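Uncharacterized protein (Aeromonas hydrophila J-1, PDB 6R1J) is the AhlC component of the tripartite alpha-pore-forming toxin AHL and probably acts with its partner proteins to perforate membranes. Local coordinates at residues I113-D116 and N117-L120; L26-N29 and A30-I33; G192-Q195 and R196-F200. The protein carries 3 engineered substitutions. All coordinates share one frame; numbering follows the deposited sequence.

Contact 1: I113-D116 and N117-L120; sequences ITQD and NIAL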
# COMPACT_ATOMS: atom_id res chain seq x y z
N ILE A 113 1.56 -15.63 14.03
CA ILE A 113 1.83 -14.30 13.44
C ILE A 113 0.61 -13.88 12.63
O ILE A 113 0.15 -12.75 12.82
CB ILE A 113 3.12 -14.25 12.58
CG1 ILE A 113 4.34 -14.66 13.40
CG2 ILE A 113 3.22 -12.84 12.04
CD1 ILE A 113 5.67 -14.49 12.70
N THR A 114 0.12 -14.74 11.75
CA THR A 114 -1.05 -14.39 10.89
C THR A 114 -2.28 -14.00 11.75
O THR A 114 -2.94 -13.00 11.45
CB THR A 114 -1.48 -15.60 10.07
OG1 THR A 114 -0.34 -16.07 9.36
CG2 THR A 114 -2.63 -15.33 9.13
N GLN A 115 -2.57 -14.76 12.80
CA GLN A 115 -3.73 -14.43 13.70
C GLN A 115 -3.51 -13.08 14.39
O GLN A 115 -4.44 -12.22 14.38
CB GLN A 115 -4.02 -15.63 14.62
CG GLN A 115 -4.49 -16.86 13.85
CD GLN A 115 -5.80 -16.63 13.14
OE1 GLN A 115 -6.69 -15.97 13.66
NE2 GLN A 115 -5.95 -17.18 11.94
N ASP A 116 -2.31 -12.81 14.91
CA ASP A 116 -2.02 -11.51 15.54
C ASP A 116 -2.12 -10.40 14.48
O ASP A 116 -2.61 -9.29 14.78
CB ASP A 116 -0.70 -11.56 16.31
CG ASP A 116 -0.80 -12.33 17.63
OD1 ASP A 116 -1.83 -12.13 18.32
OD2 ASP A 116 0.14 -13.12 17.95
N ASN A 117 -1.68 -10.67 13.25
CA ASN A 117 -1.78 -9.64 12.18
C ASN A 117 -3.25 -9.29 11.91
O ASN A 117 -3.54 -8.09 11.83
CB ASN A 117 -1.15 -10.11 10.87
CG ASN A 117 0.35 -9.89 10.88
OD1 ASN A 117 0.88 -9.24 11.79
ND2 ASN A 117 1.02 -10.32 9.82
N ILE A 118 -4.08 -10.29 11.70
CA ILE A 118 -5.54 -10.08 11.50
C ILE A 118 -6.10 -9.27 12.68
O ILE A 118 -6.81 -8.27 12.43
CB ILE A 118 -6.21 -11.44 11.27
CG1 ILE A 118 -5.71 -12.05 9.97
CG2 ILE A 118 -7.72 -11.32 11.28
CD1 ILE A 118 -6.11 -13.47 9.77
N ALA A 119 -5.78 -9.64 13.93
CA ALA A 119 -6.25 -8.93 15.15
C ALA A 119 -5.77 -7.47 15.08
O ALA A 119 -6.55 -6.57 15.36
CB ALA A 119 -5.78 -9.63 16.42
N LEU A 120 -4.51 -7.21 14.70
CA LEU A 120 -4.03 -5.82 14.57
C LEU A 120 -4.79 -5.04 13.49
O LEU A 120 -5.06 -3.85 13.72
CB LEU A 120 -2.53 -5.80 14.27
CG LEU A 120 -1.64 -6.06 15.47
CD1 LEU A 120 -0.18 -6.11 15.03
CD2 LEU A 120 -1.87 -5.01 16.56
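N117 lies against the carbonyl end of the preceding helical turn, its CB 3.4 Å from T114 O and its CG 3.5 Å from I113 O. The same I113 O accepts the hydrogen bond from N117 N at 2.8 Å, so the side chain packs on the oxygen that its own backbone N-H engages. With CG beside its own backbone N (chi1 -83°), the N117 amide runs alongside I113, pointing the same way, and ND2 comes 4.0 Å from I113 CG2. Its OD1 is hydrogen-bonded to T204 OG1 on helix 163-236.

D116 contributes mainly its backbone: D116 O accepts L120 N at 2.8 Å and is covered by L120 CG at 3.4 Å. Its carboxylate leads away to N32, whose ND2 is hydrogen-bonded to D116 OD1. On another side of the helix I118 folds back along T114, with CG1 3.3 Å from T114 O and CD1 4.0 Å from T114 CG2.

This turn of helix 78-157 sits within a bundle: I113, D116 and N117 touch helix 28-70, while I113, N117 and L120 meet helix 163-236. T114 and Q115 pack on A132, and I118 on V125, of the second subunit.

Contact 2: L26-N29 and A30-I33; sequences LPQN and AVNI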
# COMPACT_ATOMS: atom_id res chain seq x y z
N LEU A 26 2.80 -0.20 21.26
CA LEU A 26 1.79 -0.91 20.44
C LEU A 26 0.96 -1.82 21.35
O LEU A 26 1.35 -2.14 22.47
CB LEU A 26 2.49 -1.65 19.29
CG LEU A 26 3.10 -0.75 18.22
CD1 LEU A 26 3.87 -1.58 17.19
CD2 LEU A 26 2.04 0.11 17.53
N PRO A 27 -0.21 -2.25 20.88
CA PRO A 27 -1.07 -3.12 21.68
C PRO A 27 -0.58 -4.56 21.81
O PRO A 27 0.38 -4.97 21.14
CB PRO A 27 -2.41 -3.11 20.94
CG PRO A 27 -2.06 -2.71 19.52
CD PRO A 27 -0.87 -1.79 19.64
N GLN A 28 -1.30 -5.30 22.65
CA GLN A 28 -0.95 -6.67 23.06
C GLN A 28 -0.65 -7.53 21.82
O GLN A 28 0.35 -8.26 21.87
CB GLN A 28 -2.05 -7.32 23.89
CG GLN A 28 -1.67 -8.72 24.34
CD GLN A 28 -0.56 -8.69 25.36
OE1 GLN A 28 -0.62 -7.93 26.33
NE2 GLN A 28 0.47 -9.52 25.17
N ASN A 29 -1.47 -7.49 20.77
CA ASN A 29 -1.22 -8.37 19.58
C ASN A 29 0.16 -8.08 18.96
O ASN A 29 0.72 -9.05 18.42
CB ASN A 29 -2.34 -8.31 18.54
CG ASN A 29 -3.65 -8.85 19.07
OD1 ASN A 29 -3.82 -10.05 19.23
ND2 ASN A 29 -4.57 -7.96 19.32
N ALA A 30 0.65 -6.83 18.99
CA ALA A 30 1.98 -6.43 18.48
C ALA A 30 3.06 -7.03 19.39
O ALA A 30 4.04 -7.61 18.91
CB ALA A 30 2.09 -4.94 18.41
N VAL A 31 2.85 -6.95 20.70
CA VAL A 31 3.77 -7.57 21.67
C VAL A 31 3.76 -9.09 21.48
O VAL A 31 4.84 -9.70 21.60
CB VAL A 31 3.44 -7.16 23.12
CG1 VAL A 31 4.37 -7.85 24.09
CG2 VAL A 31 3.55 -5.66 23.28
N ASN A 32 2.62 -9.72 21.18
CA ASN A 32 2.55 -11.16 20.88
C ASN A 32 3.51 -11.52 19.73
O ASN A 32 4.27 -12.47 19.87
CB ASN A 32 1.15 -11.59 20.49
CG ASN A 32 0.15 -11.54 21.64
OD1 ASN A 32 0.52 -11.26 22.79
ND2 ASN A 32 -1.11 -11.76 21.32
N ILE A 33 3.52 -10.73 18.66
CA ILE A 33 4.37 -11.00 17.46
C ILE A 33 5.83 -10.76 17.84
O ILE A 33 6.70 -11.54 17.39
CB ILE A 33 3.93 -10.10 16.29
CG1 ILE A 33 2.51 -10.43 15.87
CG2 ILE A 33 4.90 -10.21 15.12
CD1 ILE A 33 1.88 -9.45 14.90
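The backbone changes character at P27: L26 and P27 are extended, whereas everything from Q28 onward is helical. P27 occupies the N-cap position, and its carbonyl takes the first bond of the helix, from V31 N to P27 O at 3.2 Å, together with a weak one from A30 N. The regular pattern continues with N32 N to Q28 O at 2.8 Å and I33 N to N29 O at 3.3 Å.

Among the side chains, Q28 and N32 supply the polar link, one helical turn apart. Q28 sends CG away from its backbone N and then bends (chi2 68°), a course that turns its amide towards N32, the two side chains crossing at about a right angle, and NE2 donates to N32 OD1 at 2.9 Å. The bond is almost straight, 178° at the hydrogen, and the acceptor lies in the plane of the Q28 amide, although the donor is tilted 25° from the plane of the N32 carbonyl. N32 OD1 also comes within 3.1 Å of Q28 O; each has its own donor, Q28 NE2 for OD1 and N32 N for Q28 O.

On the apolar side, A30 CB is 3.4 Å from L26 CB, closer than carbons usually pack, and 3.2 Å from P27 O; L26 lies against the first turn. Farther along, I33 CG1 covers N29 O at 3.4 Å. L26 and A30 both rest on F200 of helix 163-236, and I33 reaches T204 of the same helix.

The whole is a helix N-terminus entered through a proline N-cap: a cap residue without a polar side chain, followed by an i to i+4 amide pair in the first turns. Here it starts helix 28-70 and seats that start in the helical bundle.

Contact 3: G192-Q195 and R196-F200; sequences GQIQ and RQQGF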
# COMPACT_ATOMS: atom_id res chain seq x y z
N GLY A 192 -1.03 9.46 14.12
CA GLY A 192 0.31 8.92 14.46
C GLY A 192 0.25 7.44 14.83
O GLY A 192 1.15 6.65 14.39
N GLN A 193 -0.70 7.05 15.68
CA GLN A 193 -0.95 5.64 16.05
C GLN A 193 -1.27 4.84 14.79
O GLN A 193 -0.84 3.68 14.71
CB GLN A 193 -2.17 5.45 16.97
CG GLN A 193 -1.88 5.79 18.42
CD GLN A 193 -3.12 5.87 19.30
OE1 GLN A 193 -3.14 6.58 20.30
NE2 GLN A 193 -4.18 5.19 18.91
N ILE A 194 -2.08 5.38 13.89
CA ILE A 194 -2.45 4.63 12.66
C ILE A 194 -1.17 4.40 11.85
O ILE A 194 -0.96 3.27 11.44
CB ILE A 194 -3.50 5.37 11.84
CG1 ILE A 194 -4.86 5.33 12.52
CG2 ILE A 194 -3.57 4.79 10.42
CD1 ILE A 194 -5.83 6.32 11.92
N GLN A 195 -0.38 5.45 11.63
CA GLN A 195 0.90 5.41 10.87
C GLN A 195 1.85 4.38 11.48
O GLN A 195 2.40 3.52 10.74
CB GLN A 195 1.44 6.84 10.83
CG GLN A 195 2.84 7.01 10.27
CD GLN A 195 3.19 8.48 10.34
OE1 GLN A 195 3.15 9.21 9.35
NE2 GLN A 195 3.44 8.96 11.55
N ARG A 196 2.03 4.41 12.80
CA ARG A 196 2.96 3.50 13.49
C ARG A 196 2.47 2.06 13.34
O ARG A 196 3.29 1.16 13.07
CB ARG A 196 3.01 3.87 14.97
CG ARG A 196 4.05 3.11 15.75
CD ARG A 196 4.07 3.62 17.17
NE ARG A 196 4.48 5.02 17.28
CZ ARG A 196 4.97 5.57 18.41
NH1 ARG A 196 5.14 4.82 19.49
NH2 ARG A 196 5.35 6.84 18.43
N GLN A 197 1.19 1.81 13.56
CA GLN A 197 0.70 0.42 13.40
C GLN A 197 0.85 -0.04 11.94
O GLN A 197 1.10 -1.23 11.75
CB GLN A 197 -0.76 0.25 13.85
CG GLN A 197 -0.89 0.27 15.36
CD GLN A 197 -2.26 -0.10 15.89
OE1 GLN A 197 -3.03 -0.83 15.25
NE2 GLN A 197 -2.57 0.46 17.06
N GLN A 198 0.55 0.79 10.96
CA GLN A 198 0.69 0.36 9.53
C GLN A 198 2.17 -0.01 9.28
O GLN A 198 2.47 -1.05 8.64
CB GLN A 198 0.24 1.48 8.60
CG GLN A 198 -1.28 1.70 8.61
CD GLN A 198 -1.67 2.99 7.91
OE1 GLN A 198 -0.89 3.95 7.88
NE2 GLN A 198 -2.89 3.05 7.37
N GLY A 199 3.09 0.81 9.76
CA GLY A 199 4.53 0.52 9.63
C GLY A 199 4.85 -0.82 10.26
O GLY A 199 5.56 -1.66 9.64
N PHE A 200 4.36 -1.06 11.46
CA PHE A 200 4.62 -2.34 12.17
C PHE A 200 4.06 -3.53 11.38
O PHE A 200 4.71 -4.56 11.21
CB PHE A 200 4.01 -2.28 13.57
CG PHE A 200 4.24 -3.53 14.34
CD1 PHE A 200 5.41 -3.71 15.07
CD2 PHE A 200 3.26 -4.51 14.42
CE1 PHE A 200 5.60 -4.87 15.81
CE2 PHE A 200 3.46 -5.66 15.16
CZ PHE A 200 4.63 -5.84 15.86
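I194 lays its CG2 methyl over the flat face of the Q198 amide, 3.6 Å from Q198 CD and about as far from NE2. The two side chains run alongside each other and point the same way, an i to i+4 overlap in which an aliphatic branch covers a polar, largely solvent-facing group. Q198 has CG beside its own backbone N (chi1 -71°) and is extended beyond it (chi2 168°), a course that carries its stem across the I194 carbonyl: Q198 CG is 3.3 Å from I194 O. That oxygen also accepts the backbone bond from Q198 N at 2.9 Å, and carbonyl, stem and methyl thus gather on one strip of the helix.

Q197 likewise sets its stem over a carbonyl of the preceding turn. Its CG lies 3.5 Å from Q193 O, which accepts Q197 N at 3.0 Å, while the chain runs on towards L26 and P27 and touches I123 and L127 of helix 78-157. R196 behaves differently. Its CB touches G192 O at 3.4 Å, but with CG opposite the backbone N and a bend at chi3 (-64°) the rest of the chain departs, and NH1 is hydrogen-bonded to S24 O in the loop before helix 28-70.

Farther on, the F200 ring meets F23 edge-to-face. Q195 packs on A206 and R196 on Q15, both of the third subunit. The arrangement is an uninterrupted alpha-helical stretch within a long helical bundle, with i to i+4 packing of I194 and Q198, while Q197 and R196 reach the neighbouring helix and the loop before helix 28-70.

Overall arrangement
Along the chain the order is contact 2, contact 1, contact 3, on the successive helices 28-70, 78-157 and 163-236. Their centres lie about 9 Å apart for contacts 1 and 2, about 13 Å for contacts 2 and 3, and about 15 Å for contacts 1 and 3, and each touches the other two. The F200 ring joins all three, with CE2 3.7 Å from L120 CD1 and CD1 3.4 Å from L26 CD1. Three local turns thus become one interhelical junction, placed where helix 28-70 begins beside the two longest helices. In this soluble, almost wholly helical form, the same region also borders neighbouring subunits through contacts 1 and 3.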